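5-carboxyvanillate decarboxylase (Sphingobium sp. SYK-6, PDB 4ICM) probably catalyses the metal-dependent, non-oxidative removal of a carboxyl group from 5-carboxyvanillate, giving vanillate. Local coordinates at residues A[4-9]-A[292-297]; A[50-55]-A[296-301]; A[169-174]-A[221-226]; A[173-178]-A[200-205]. One frame throughout, in Å; residues are numbered along the deposited sequence.

Contact 1. Residues A[4-9]-A[292-297]; sequences LIATEE and VMWAID. With MN (manganese (II) ion), chain I.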
loop_
_atom_site.group_PDB
_atom_site.type_symbol
_atom_site.label_atom_id
_atom_site.label_comp_id
_atom_site.label_asym_id
_atom_site.label_seq_id
_atom_site.Cartn_x
_atom_site.Cartn_y
_atom_site.Cartn_z
ATOM N N LEU A 4 16.141 -23.503 9.428
ATOM C CA LEU A 4 15.820 -22.094 9.249
ATOM C C LEU A 4 16.713 -21.473 8.184
ATOM O O LEU A 4 17.925 -21.375 8.382
ATOM C CB LEU A 4 16.015 -21.354 10.576
ATOM C CG LEU A 4 14.927 -21.555 11.639
ATOM C CD1 LEU A 4 15.407 -21.075 12.997
ATOM C CD2 LEU A 4 13.702 -20.789 11.233
ATOM N N ILE A 5 16.115 -21.065 7.064
ATOM C CA ILE A 5 16.847 -20.384 5.998
ATOM C C ILE A 5 16.341 -18.942 5.816
ATOM O O ILE A 5 15.234 -18.723 5.349
ATOM C CB ILE A 5 16.757 -21.161 4.655
ATOM C CG1 ILE A 5 17.338 -22.583 4.808
ATOM C CG2 ILE A 5 17.485 -20.403 3.573
ATOM C CD1 ILE A 5 17.139 -23.504 3.598
ATOM N N ALA A 6 17.156 -17.960 6.187
ATOM C CA ALA A 6 16.721 -16.561 6.151
ATOM C C ALA A 6 16.928 -15.987 4.745
ATOM O O ALA A 6 18.044 -16.027 4.212
ATOM C CB ALA A 6 17.486 -15.744 7.209
ATOM N N THR A 7 15.860 -15.476 4.128
ATOM C CA THR A 7 15.904 -15.198 2.686
ATOM C C THR A 7 16.143 -13.750 2.232
ATOM O O THR A 7 16.170 -13.491 1.032
ATOM C CB THR A 7 14.635 -15.720 1.976
ATOM O OG1 THR A 7 13.462 -15.188 2.615
ATOM C CG2 THR A 7 14.593 -17.237 2.040
ATOM N N GLU A 8 16.298 -12.806 3.160
ATOM C CA GLU A 8 16.496 -11.414 2.744
ATOM C C GLU A 8 17.613 -10.791 3.553
ATOM O O GLU A 8 17.416 -9.807 4.268
ATOM C CB GLU A 8 15.212 -10.581 2.867
ATOM C CG GLU A 8 15.247 -9.293 2.031
ATOM C CD GLU A 8 14.063 -8.384 2.293
ATOM O OE1 GLU A 8 12.915 -8.780 1.991
ATOM O OE2 GLU A 8 14.270 -7.265 2.791
ATOM N N GLU A 9 18.796 -11.376 3.440
ATOM C CA GLU A 9 19.880 -11.007 4.337
ATOM C C GLU A 9 20.919 -10.205 3.583
ATOM O O GLU A 9 21.591 -10.718 2.697
ATOM C CB GLU A 9 20.463 -12.267 4.973
ATOM C CG GLU A 9 19.355 -13.205 5.454
ATOM C CD GLU A 9 18.270 -12.469 6.246
ATOM O OE1 GLU A 9 17.059 -12.681 5.980
ATOM O OE2 GLU A 9 18.626 -11.673 7.139
ATOM N N VAL A 292 5.009 -18.802 0.950
ATOM C CA VAL A 292 5.455 -17.918 2.010
ATOM C C VAL A 292 6.769 -18.417 2.603
ATOM O O VAL A 292 6.866 -19.571 3.031
ATOM C CB VAL A 292 4.414 -17.824 3.146
ATOM C CG1 VAL A 292 4.891 -16.850 4.223
ATOM C CG2 VAL A 292 3.038 -17.418 2.610
ATOM N N MET A 293 7.771 -17.538 2.642
ATOM C CA MET A 293 9.084 -17.894 3.162
ATOM C C MET A 293 9.495 -16.999 4.322
ATOM O O MET A 293 9.143 -15.828 4.368
ATOM C CB MET A 293 10.132 -17.779 2.049
ATOM C CG MET A 293 10.030 -18.838 0.945
ATOM S SD MET A 293 11.209 -18.518 -0.397
ATOM C CE MET A 293 10.315 -17.285 -1.346
ATOM N N TRP A 294 10.268 -17.551 5.252
ATOM C CA TRP A 294 10.763 -16.779 6.371
ATOM C C TRP A 294 12.014 -15.994 5.974
ATOM O O TRP A 294 12.784 -16.399 5.094
ATOM C CB TRP A 294 11.051 -17.719 7.543
ATOM C CG TRP A 294 11.690 -17.084 8.747
ATOM C CD1 TRP A 294 11.083 -16.286 9.678
ATOM C CD2 TRP A 294 13.054 -17.236 9.165
ATOM N NE1 TRP A 294 11.997 -15.919 10.645
ATOM C CE2 TRP A 294 13.214 -16.486 10.345
ATOM C CE3 TRP A 294 14.166 -17.929 8.640
ATOM C CZ2 TRP A 294 14.434 -16.414 11.033
ATOM C CZ3 TRP A 294 15.382 -17.848 9.319
ATOM C CH2 TRP A 294 15.502 -17.094 10.502
ATOM N N ALA A 295 12.196 -14.853 6.620
ATOM C CA ALA A 295 13.397 -14.049 6.449
ATOM C C ALA A 295 13.630 -13.232 7.714
ATOM O O ALA A 295 12.745 -13.132 8.573
ATOM C CB ALA A 295 13.279 -13.145 5.222
ATOM N N ILE A 296 14.820 -12.660 7.825
ATOM C CA ILE A 296 15.170 -11.840 8.973
ATOM C C ILE A 296 15.235 -10.364 8.614
ATOM O O ILE A 296 14.698 -9.530 9.346
ATOM C CB ILE A 296 16.529 -12.251 9.555
ATOM C CG1 ILE A 296 16.502 -13.701 10.033
ATOM C CG2 ILE A 296 16.919 -11.323 10.708
ATOM C CD1 ILE A 296 17.894 -14.233 10.428
ATOM N N ASP A 297 15.893 -10.064 7.490
ATOM C CA ASP A 297 16.236 -8.698 7.062
ATOM C C ASP A 297 17.393 -8.153 7.904
ATOM O O ASP A 297 17.417 -6.977 8.264
ATOM C CB ASP A 297 15.032 -7.745 7.125
ATOM C CG ASP A 297 15.003 -6.750 5.977
ATOM O OD1 ASP A 297 15.995 -6.683 5.217
ATOM O OD2 ASP A 297 13.980 -6.031 5.850
HETATM MN MN MN I . 15.931 -5.880 3.191
HETATM O O HOH W 1 12.718 -19.184 4.349
HETATM O O HOH W 2 17.776 -7.311 2.925
HETATM O O HOH W 3 14.503 -4.119 3.459
HETATM O O HOH W 4 17.341 -4.284 3.734
#
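Ala-6 and Ala-295 bring the backbones to 4.2 Å between their CA atoms, where strand 5-11 turns a corner at Thr-7 alongside the loop leaving strand 292-293, the first and last strands of the TIM-barrel sheet. Leu-4 lays CD2 over the six-membered ring of Trp-294, 3.9 Å from its centroid, and Ala-6 CB touches both Trp-294 CZ3 and Ile-296 CD1. Thr-7 OG1 donates to Trp-294 O at 2.8 Å from above the carbonyl plane. Glu-9 folds back at chi2 (-47°), so that OE1 takes Ile-296 N at 2.9 Å and Asp-297 N at 3.2 Å on its syn side, and Glu-8 N from above the carboxylate plane. With an alanine at Glu-9, these three amides would probably lose their common acceptor and the metal-bearing turn could shift. Glu-8 OE2 and Asp-297 OD1 each bind manganese at 2.2 Å; Tyr-172 holds Glu-8 OE1 and His-227 holds Asp-297 OD2. The shared cation probably permits the two ligand oxygens, Glu-8 OE2 and Asp-297 OD1, to approach within 3.0 Å.

Contact 2. Residues A[50-55]-A[296-301]; sequences IGRLSD and IDYPYQ. With MN (manganese (II) ion), chain I.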
loop_
_atom_site.group_PDB
_atom_site.type_symbol
_atom_site.label_atom_id
_atom_site.label_comp_id
_atom_site.label_asym_id
_atom_site.label_seq_id
_atom_site.Cartn_x
_atom_site.Cartn_y
_atom_site.Cartn_z
ATOM N N ILE A 50 28.157 -0.079 7.595
ATOM C CA ILE A 50 29.063 -0.674 6.611
ATOM C C ILE A 50 29.765 -1.929 7.148
ATOM O O ILE A 50 29.843 -2.953 6.456
ATOM C CB ILE A 50 30.109 0.344 6.090
ATOM C CG1 ILE A 50 29.439 1.365 5.161
ATOM C CG2 ILE A 50 31.236 -0.372 5.359
ATOM C CD1 ILE A 50 30.396 2.392 4.564
ATOM N N GLY A 51 30.244 -1.857 8.388
ATOM C CA GLY A 51 30.884 -2.995 9.024
ATOM C C GLY A 51 29.953 -4.185 9.178
ATOM O O GLY A 51 30.342 -5.326 8.933
ATOM N N ARG A 52 28.710 -3.919 9.564
ATOM C CA ARG A 52 27.756 -4.989 9.828
ATOM C C ARG A 52 27.321 -5.639 8.526
ATOM O O ARG A 52 27.185 -6.862 8.443
ATOM C CB ARG A 52 26.537 -4.451 10.582
ATOM C CG ARG A 52 26.859 -3.840 11.931
ATOM C CD ARG A 52 26.287 -4.681 13.062
ATOM N NE ARG A 52 24.832 -4.603 13.110
ATOM C CZ ARG A 52 24.044 -5.572 13.568
ATOM N NH1 ARG A 52 24.569 -6.710 14.012
ATOM N NH2 ARG A 52 22.728 -5.404 13.574
ATOM N N LEU A 53 27.092 -4.810 7.511
ATOM C CA LEU A 53 26.744 -5.308 6.188
ATOM C C LEU A 53 27.885 -6.155 5.612
ATOM O O LEU A 53 27.648 -7.211 5.027
ATOM C CB LEU A 53 26.411 -4.141 5.252
ATOM C CG LEU A 53 25.087 -3.416 5.497
ATOM C CD1 LEU A 53 25.033 -2.106 4.721
ATOM C CD2 LEU A 53 23.931 -4.304 5.084
ATOM N N SER A 54 29.121 -5.693 5.796
ATOM C CA SER A 54 30.291 -6.364 5.219
ATOM C C SER A 54 30.607 -7.691 5.888
ATOM O O SER A 54 31.109 -8.606 5.247
ATOM C CB SER A 54 31.531 -5.470 5.292
ATOM O OG SER A 54 31.349 -4.304 4.520
ATOM N N ASP A 55 30.331 -7.785 7.184
ATOM C CA ASP A 55 30.655 -8.988 7.936
ATOM C C ASP A 55 29.795 -10.190 7.557
ATOM O O ASP A 55 28.563 -10.104 7.538
ATOM C CB ASP A 55 30.520 -8.739 9.432
ATOM C CG ASP A 55 30.428 -10.024 10.214
ATOM O OD1 ASP A 55 31.430 -10.771 10.225
ATOM O OD2 ASP A 55 29.360 -10.294 10.803
ATOM N N ILE A 296 14.820 -12.660 7.825
ATOM C CA ILE A 296 15.170 -11.840 8.973
ATOM C C ILE A 296 15.235 -10.364 8.614
ATOM O O ILE A 296 14.698 -9.530 9.346
ATOM C CB ILE A 296 16.529 -12.251 9.555
ATOM C CG1 ILE A 296 16.502 -13.701 10.033
ATOM C CG2 ILE A 296 16.919 -11.323 10.708
ATOM C CD1 ILE A 296 17.894 -14.233 10.428
ATOM N N ASP A 297 15.893 -10.064 7.490
ATOM C CA ASP A 297 16.236 -8.698 7.062
ATOM C C ASP A 297 17.393 -8.153 7.904
ATOM O O ASP A 297 17.417 -6.977 8.264
ATOM C CB ASP A 297 15.032 -7.745 7.125
ATOM C CG ASP A 297 15.003 -6.750 5.977
ATOM O OD1 ASP A 297 15.995 -6.683 5.217
ATOM O OD2 ASP A 297 13.980 -6.031 5.850
ATOM N N TYR A 298 18.334 -9.036 8.231
ATOM C CA TYR A 298 19.556 -8.670 8.919
ATOM C C TYR A 298 20.389 -7.874 7.919
ATOM O O TYR A 298 20.355 -8.163 6.725
ATOM C CB TYR A 298 20.297 -9.948 9.334
ATOM C CG TYR A 298 21.591 -9.711 10.064
ATOM C CD1 TYR A 298 21.605 -9.481 11.433
ATOM C CD2 TYR A 298 22.804 -9.709 9.385
ATOM C CE1 TYR A 298 22.800 -9.256 12.115
ATOM C CE2 TYR A 298 24.010 -9.486 10.059
ATOM C CZ TYR A 298 23.999 -9.266 11.423
ATOM O OH TYR A 298 25.173 -9.043 12.102
ATOM N N PRO A 299 21.136 -6.865 8.385
ATOM C CA PRO A 299 21.325 -6.404 9.765
ATOM C C PRO A 299 20.387 -5.277 10.179
ATOM O O PRO A 299 20.558 -4.694 11.252
ATOM C CB PRO A 299 22.768 -5.887 9.744
ATOM C CG PRO A 299 22.915 -5.327 8.370
ATOM C CD PRO A 299 22.108 -6.246 7.464
ATOM N N TYR A 300 19.411 -4.968 9.336
ATOM C CA TYR A 300 18.465 -3.905 9.628
ATOM C C TYR A 300 17.488 -4.357 10.697
ATOM O O TYR A 300 16.886 -3.536 11.379
ATOM C CB TYR A 300 17.743 -3.476 8.346
ATOM C CG TYR A 300 18.711 -3.038 7.272
ATOM C CD1 TYR A 300 19.278 -1.766 7.296
ATOM C CD2 TYR A 300 19.084 -3.906 6.249
ATOM C CE1 TYR A 300 20.180 -1.362 6.321
ATOM C CE2 TYR A 300 19.986 -3.512 5.266
ATOM C CZ TYR A 300 20.532 -2.241 5.309
ATOM O OH TYR A 300 21.427 -1.849 4.333
ATOM N N GLN A 301 17.341 -5.672 10.833
ATOM C CA GLN A 301 16.546 -6.271 11.905
ATOM C C GLN A 301 17.412 -7.283 12.640
ATOM O O GLN A 301 18.264 -7.931 12.019
ATOM C CB GLN A 301 15.322 -6.997 11.343
ATOM C CG GLN A 301 14.451 -6.174 10.408
ATOM C CD GLN A 301 13.110 -5.851 11.019
ATOM O OE1 GLN A 301 12.773 -6.338 12.104
ATOM N NE2 GLN A 301 12.334 -5.031 10.329
HETATM MN MN MN I . 15.931 -5.880 3.191
HETATM O O HOH W 5 27.312 -8.470 10.512
HETATM O O HOH W 3 14.503 -4.119 3.459
HETATM O O HOH W 2 17.776 -7.311 2.925
HETATM O O HOH W 4 17.341 -4.284 3.734
#
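Leu-53 and Pro-299 are the nearest pair of backbones, 6.6 Å between CA atoms, where the last turn of helix 49-54 faces an irregular loop with a cis peptide bond before Pro-299. The CB of Pro-299 lies 3.7 Å above the plane of the Arg-52 guanidinium, toward the rim, and also stands over the centre of the ring of Tyr-298. Guanidinium and Tyr-298 ring are steeply turned, 77° apart, and Arg-52 NH1 comes to 3.1 Å from Tyr-298 OH at an angle too poor for a hydrogen bond. NH1 has its charged partner in Glu-59. An alanine in place of Arg-52 would probably leave Glu-59 without its salt-bridge mate and uncover the CB side of Pro-299. On the other flank of the proline, Leu-53 CD2 touches both Pro-299 CD and Tyr-300 OH, each at 3.6 Å, the latter a hydroxyl that is hydrogen-bonded to Thr-77. Water 5 accepts from Tyr-298 OH at 2.7 Å and donates to Arg-52 O and Asp-55 OD2. The loop that carries the metal ligand Asp-297 is thus joined to the helix end by apolar packing and a three-way water, with the arginine's charge answered outside the pair.

Contact 3. Residues A[169-174]-A[221-226]; sequences LALYIH and LKIVLG. With MN (manganese (II) ion), chain I.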
loop_
_atom_site.group_PDB
_atom_site.type_symbol
_atom_site.label_atom_id
_atom_site.label_comp_id
_atom_site.label_asym_id
_atom_site.label_seq_id
_atom_site.Cartn_x
_atom_site.Cartn_y
_atom_site.Cartn_z
ATOM N N LEU A 169 16.034 -18.795 -12.761
ATOM C CA LEU A 169 16.308 -18.208 -11.444
ATOM C C LEU A 169 15.166 -17.307 -10.966
ATOM O O LEU A 169 14.629 -16.524 -11.743
ATOM C CB LEU A 169 17.567 -17.359 -11.495
ATOM C CG LEU A 169 18.880 -18.110 -11.708
ATOM C CD1 LEU A 169 20.023 -17.120 -11.702
ATOM C CD2 LEU A 169 19.041 -19.119 -10.592
ATOM N N ALA A 170 14.828 -17.398 -9.687
ATOM C CA ALA A 170 13.831 -16.499 -9.105
ATOM C C ALA A 170 14.437 -15.115 -8.868
ATOM O O ALA A 170 15.596 -15.011 -8.464
ATOM C CB ALA A 170 13.296 -17.071 -7.806
ATOM N N LEU A 171 13.648 -14.062 -9.104
ATOM C CA LEU A 171 14.086 -12.678 -8.882
ATOM C C LEU A 171 13.441 -12.080 -7.641
ATOM O O LEU A 171 12.224 -11.906 -7.596
ATOM C CB LEU A 171 13.736 -11.793 -10.082
ATOM C CG LEU A 171 14.041 -10.297 -9.889
ATOM C CD1 LEU A 171 15.558 -10.038 -9.740
ATOM C CD2 LEU A 171 13.450 -9.443 -11.020
ATOM N N TYR A 172 14.263 -11.773 -6.639
ATOM C CA TYR A 172 13.817 -11.072 -5.447
ATOM C C TYR A 172 13.821 -9.585 -5.762
ATOM O O TYR A 172 14.880 -9.012 -6.026
ATOM C CB TYR A 172 14.784 -11.358 -4.286
ATOM C CG TYR A 172 14.196 -11.222 -2.897
ATOM C CD1 TYR A 172 13.545 -10.060 -2.502
ATOM C CD2 TYR A 172 14.293 -12.263 -1.978
ATOM C CE1 TYR A 172 13.013 -9.938 -1.220
ATOM C CE2 TYR A 172 13.761 -12.154 -0.704
ATOM C CZ TYR A 172 13.121 -10.989 -0.332
ATOM O OH TYR A 172 12.595 -10.869 0.935
ATOM N N ILE A 173 12.646 -8.962 -5.751
ATOM C CA ILE A 173 12.558 -7.524 -5.958
ATOM C C ILE A 173 12.490 -6.878 -4.585
ATOM O O ILE A 173 11.439 -6.827 -3.950
ATOM C CB ILE A 173 11.345 -7.107 -6.799
ATOM C CG1 ILE A 173 11.336 -7.855 -8.129
ATOM C CG2 ILE A 173 11.377 -5.615 -7.040
ATOM C CD1 ILE A 173 10.278 -7.332 -9.142
ATOM N N HIS A 174 13.652 -6.441 -4.126
ATOM C CA HIS A 174 13.844 -5.864 -2.808
ATOM C C HIS A 174 13.468 -4.387 -2.886
ATOM O O HIS A 174 13.456 -3.814 -3.979
ATOM C CB HIS A 174 15.330 -6.035 -2.447
ATOM C CG HIS A 174 15.689 -5.599 -1.063
ATOM N ND1 HIS A 174 15.882 -4.275 -0.725
ATOM C CD2 HIS A 174 15.948 -6.314 0.058
ATOM C CE1 HIS A 174 16.204 -4.193 0.552
ATOM N NE2 HIS A 174 16.260 -5.418 1.047
ATOM N N LEU A 221 8.376 -16.636 -15.196
ATOM C CA LEU A 221 9.084 -15.824 -14.203
ATOM C C LEU A 221 8.655 -16.193 -12.789
ATOM O O LEU A 221 7.484 -16.473 -12.535
ATOM C CB LEU A 221 8.816 -14.335 -14.406
ATOM C CG LEU A 221 9.548 -13.588 -15.509
ATOM C CD1 LEU A 221 9.067 -12.135 -15.539
ATOM C CD2 LEU A 221 11.076 -13.679 -15.318
ATOM N N LYS A 222 9.610 -16.205 -11.871
ATOM C CA LYS A 222 9.298 -16.291 -10.458
ATOM C C LYS A 222 9.835 -15.030 -9.790
ATOM O O LYS A 222 11.028 -14.742 -9.870
ATOM C CB LYS A 222 9.899 -17.550 -9.825
ATOM C CG LYS A 222 9.582 -17.720 -8.331
ATOM C CD LYS A 222 8.094 -18.001 -8.081
ATOM C CE LYS A 222 7.740 -19.449 -8.407
ATOM N NZ LYS A 222 6.296 -19.638 -8.775
ATOM N N ILE A 223 8.936 -14.268 -9.175
ATOM C CA ILE A 223 9.282 -13.051 -8.451
ATOM C C ILE A 223 9.048 -13.248 -6.957
ATOM O O ILE A 223 8.061 -13.860 -6.555
ATOM C CB ILE A 223 8.421 -11.868 -8.922
ATOM C CG1 ILE A 223 8.476 -11.729 -10.450
ATOM C CG2 ILE A 223 8.838 -10.574 -8.221
ATOM C CD1 ILE A 223 9.865 -11.401 -11.001
ATOM N N VAL A 224 9.958 -12.735 -6.133
ATOM C CA VAL A 224 9.811 -12.843 -4.690
ATOM C C VAL A 224 9.719 -11.437 -4.103
ATOM O O VAL A 224 10.492 -10.553 -4.478
ATOM C CB VAL A 224 10.990 -13.616 -4.064
ATOM C CG1 VAL A 224 10.901 -13.596 -2.556
ATOM C CG2 VAL A 224 11.000 -15.064 -4.575
ATOM N N LEU A 225 8.754 -11.230 -3.209
ATOM C CA LEU A 225 8.614 -9.950 -2.516
ATOM C C LEU A 225 8.713 -10.139 -1.017
ATOM O O LEU A 225 8.028 -11.000 -0.442
ATOM C CB LEU A 225 7.271 -9.299 -2.841
ATOM C CG LEU A 225 7.058 -8.892 -4.299
ATOM C CD1 LEU A 225 5.611 -8.464 -4.498
ATOM C CD2 LEU A 225 8.015 -7.773 -4.680
ATOM N N GLY A 226 9.536 -9.312 -0.377
ATOM C CA GLY A 226 9.676 -9.359 1.065
ATOM C C GLY A 226 8.572 -8.575 1.759
ATOM O O GLY A 226 7.619 -8.132 1.115
HETATM MN MN MN I . 15.931 -5.880 3.191
HETATM O O HOH W 6 12.227 -16.608 -13.022
HETATM O O HOH W 7 10.554 -7.009 -1.306
HETATM O O HOH W 2 17.776 -7.311 2.925
HETATM O O HOH W 4 17.341 -4.284 3.734
HETATM O O HOH W 3 14.503 -4.119 3.459
#
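Leu-171 bonds through its N to Lys-222 O and through its O to Val-224 N, both at 2.8 Å, joining two adjacent parallel strands of the barrel, 171-174 and 223-225, whose directions differ by 34°. Ile-173 N continues the series, donating to Val-224 O at 3.0 Å. Water extends the pairing at both ends: water 6 links Leu-169 O with Lys-222 N, and water 7 links Ile-173 O with Gly-226 N.

Apolar contacts occupy both faces. On the face with Leu-171 and Ile-223, which looks toward helix 158-167, the two side chains run side by side; nearby, Ile-173 CD1 meets Ile-223 CG2 at 3.7 Å. On the opposite face, Val-224 CG1 sits over the Tyr-172 ring in a CH-pi contact, 3.8 Å from its centroid. Carrying CG anti to the backbone N (chi1 -155°), the ring reaches along the neighbouring strand, and its OH lies 3.3 Å from Gly-226 CA, where a CB would clash.

Polar ends serve the metal site. His-174 NE2 binds manganese at 2.2 Å, while Tyr-172 OH is hydrogen-bonded to Glu-8 and Thr-270. Tyr-172 is thus placed as a second-shell residue that probably helps to position the manganese ligand Glu-8, from the strand that also supplies His-174.

Contact 4. Residues A[173-178]-A[200-205]; sequences IHPRAP and IETSTN. With MN (manganese (II) ion), chain I.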
loop_
_atom_site.group_PDB
_atom_site.type_symbol
_atom_site.label_atom_id
_atom_site.label_comp_id
_atom_site.label_asym_id
_atom_site.label_seq_id
_atom_site.Cartn_x
_atom_site.Cartn_y
_atom_site.Cartn_z
ATOM N N ILE A 173 12.646 -8.962 -5.751
ATOM C CA ILE A 173 12.558 -7.524 -5.958
ATOM C C ILE A 173 12.490 -6.878 -4.585
ATOM O O ILE A 173 11.439 -6.827 -3.950
ATOM C CB ILE A 173 11.345 -7.107 -6.799
ATOM C CG1 ILE A 173 11.336 -7.855 -8.129
ATOM C CG2 ILE A 173 11.377 -5.615 -7.040
ATOM C CD1 ILE A 173 10.278 -7.332 -9.142
ATOM N N HIS A 174 13.652 -6.441 -4.126
ATOM C CA HIS A 174 13.844 -5.864 -2.808
ATOM C C HIS A 174 13.468 -4.387 -2.886
ATOM O O HIS A 174 13.456 -3.814 -3.979
ATOM C CB HIS A 174 15.330 -6.035 -2.447
ATOM C CG HIS A 174 15.689 -5.599 -1.063
ATOM N ND1 HIS A 174 15.882 -4.275 -0.725
ATOM C CD2 HIS A 174 15.948 -6.314 0.058
ATOM C CE1 HIS A 174 16.204 -4.193 0.552
ATOM N NE2 HIS A 174 16.260 -5.418 1.047
ATOM N N PRO A 175 13.130 -3.760 -1.745
ATOM C CA PRO A 175 12.813 -2.337 -1.877
ATOM C C PRO A 175 14.004 -1.433 -2.176
ATOM O O PRO A 175 15.172 -1.810 -2.035
ATOM C CB PRO A 175 12.241 -1.975 -0.500
ATOM C CG PRO A 175 11.677 -3.249 0.002
ATOM C CD PRO A 175 12.650 -4.301 -0.458
ATOM N N ARG A 176 13.636 -0.213 -2.555
ATOM C CA ARG A 176 14.506 0.916 -2.773
ATOM C C ARG A 176 13.618 2.078 -2.338
ATOM O O ARG A 176 12.413 1.887 -2.177
ATOM C CB ARG A 176 14.737 1.021 -4.264
ATOM C CG ARG A 176 16.100 1.367 -4.658
ATOM C CD ARG A 176 16.055 1.891 -6.062
ATOM N NE ARG A 176 16.774 3.144 -6.110
ATOM C CZ ARG A 176 17.380 3.609 -7.189
ATOM N NH1 ARG A 176 17.333 2.916 -8.321
ATOM N NH2 ARG A 176 18.022 4.767 -7.131
ATOM N N ALA A 177 14.174 3.274 -2.152
ATOM C CA ALA A 177 13.334 4.425 -1.827
ATOM C C ALA A 177 12.469 4.793 -3.044
ATOM O O ALA A 177 12.876 4.549 -4.177
ATOM C CB ALA A 177 14.185 5.606 -1.397
ATOM N N PRO A 178 11.270 5.355 -2.801
ATOM C CA PRO A 178 10.355 5.809 -3.857
ATOM C C PRO A 178 11.077 6.545 -4.984
ATOM O O PRO A 178 11.962 7.373 -4.732
ATOM C CB PRO A 178 9.411 6.743 -3.098
ATOM C CG PRO A 178 9.277 6.068 -1.754
ATOM C CD PRO A 178 10.676 5.522 -1.460
ATOM N N ILE A 200 5.503 1.081 -0.610
ATOM C CA ILE A 200 4.696 1.711 -1.658
ATOM C C ILE A 200 5.431 1.632 -3.004
ATOM O O ILE A 200 4.837 1.304 -4.034
ATOM C CB ILE A 200 4.387 3.174 -1.323
ATOM C CG1 ILE A 200 3.509 3.262 -0.064
ATOM C CG2 ILE A 200 3.703 3.860 -2.501
ATOM C CD1 ILE A 200 2.251 2.416 -0.118
ATOM N N GLU A 201 6.733 1.919 -2.977
ATOM C CA GLU A 201 7.577 1.872 -4.173
ATOM C C GLU A 201 7.594 0.483 -4.804
ATOM O O GLU A 201 7.383 0.314 -6.014
ATOM C CB GLU A 201 9.001 2.294 -3.798
ATOM C CG GLU A 201 10.102 1.783 -4.712
ATOM C CD GLU A 201 10.075 2.411 -6.092
ATOM O OE1 GLU A 201 9.407 3.458 -6.275
ATOM O OE2 GLU A 201 10.727 1.852 -6.997
ATOM N N THR A 202 7.809 -0.517 -3.963
ATOM C CA THR A 202 8.027 -1.879 -4.425
ATOM C C THR A 202 6.728 -2.525 -4.862
ATOM O O THR A 202 6.683 -3.186 -5.891
ATOM C CB THR A 202 8.690 -2.726 -3.327
ATOM O OG1 THR A 202 9.855 -2.038 -2.864
ATOM C CG2 THR A 202 9.107 -4.077 -3.861
ATOM N N SER A 203 5.664 -2.325 -4.087
ATOM C CA SER A 203 4.377 -2.896 -4.445
ATOM C C SER A 203 3.848 -2.279 -5.728
ATOM O O SER A 203 3.224 -2.965 -6.527
ATOM C CB SER A 203 3.348 -2.728 -3.325
ATOM O OG SER A 203 3.136 -1.362 -3.042
ATOM N N THR A 204 4.102 -0.989 -5.931
ATOM C CA THR A 204 3.603 -0.323 -7.140
ATOM C C THR A 204 4.309 -0.883 -8.361
ATOM O O THR A 204 3.672 -1.152 -9.383
ATOM C CB THR A 204 3.735 1.212 -7.066
ATOM O OG1 THR A 204 2.896 1.697 -6.007
ATOM C CG2 THR A 204 3.303 1.849 -8.382
ATOM N N ASN A 205 5.624 -1.072 -8.236
ATOM C CA ASN A 205 6.428 -1.726 -9.266
ATOM C C ASN A 205 5.797 -3.065 -9.662
ATOM O O ASN A 205 5.503 -3.304 -10.837
ATOM C CB ASN A 205 7.856 -1.954 -8.745
ATOM C CG ASN A 205 8.882 -2.156 -9.862
ATOM O OD1 ASN A 205 8.538 -2.427 -11.019
ATOM N ND2 ASN A 205 10.156 -2.025 -9.508
HETATM MN MN MN I . 15.931 -5.880 3.191
HETATM O O HOH W 2 17.776 -7.311 2.925
HETATM O O HOH W 4 17.341 -4.284 3.734
HETATM O O HOH W 3 14.503 -4.119 3.459
#
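Thr-202 and Glu-201 pack helix 197-211 against the end of strand 171-174 and the loop that follows it, a buried contact within a beta-alpha unit of the barrel. It is made by van der Waals packing, with no hydrogen bond between the two segments. Thr-202 straddles the strand end: CG2 lies 3.6 Å from Ile-173 O, whereas OG1 comes within 3.1 Å of Pro-175 CA and is hydrogen-bonded to Tyr-198 O in its own helix.

The preceding residue, Glu-201, has CG anti to the backbone N (chi1 156°) and then bends at chi2 (69°), which brings its carboxylate alongside Pro-178. Its CG is 3.4 Å from Arg-176 O, a carbonyl oxygen buried here without any polar partner in the model, and OE1 lies 3.5 Å from Pro-178 CA. The carboxylate is well satisfied: OE1 by Ser-179 N and Tyr-151, OE2 by Ser-145. Arg-176 leads the other way, to a salt bridge with Asp-32.

Within the loop, His-174 ND1 donates to Pro-175 O at 2.9 Å, in the carbonyl plane on a lone pair and close to the ring plane. Together with the metal bond at NE2, this bond probably holds the imidazole in its rotation.

Around the contact, Pro-175 rests on His-227 and Glu-230 of helix 226-230, Thr-202 also touches Leu-225 of strand 223-225, and Ile-200 and Thr-204 reach the second subunit.

Overall arrangement
All four contacts converge on one manganese ion at the C-terminal mouth of the TIM barrel. Contact 1 closes the barrel between its first and last strands and gives two protein ligands, and contacts 3 and 4 share the third, His-174. Contact 2 continues from the same loop as contact 1, their centres 13 Å apart, and is tied to it by Glu-9 OE2 and Tyr-298 N, 2.9 Å apart. Contacts 3 and 4 lie 12 Å apart between centres and meet at Leu-225 and Thr-202. Contacts 2 and 4, about 20 Å apart between centres, flank the metal site without touching. Waters 2, 3 and 4 complete the coordination sphere.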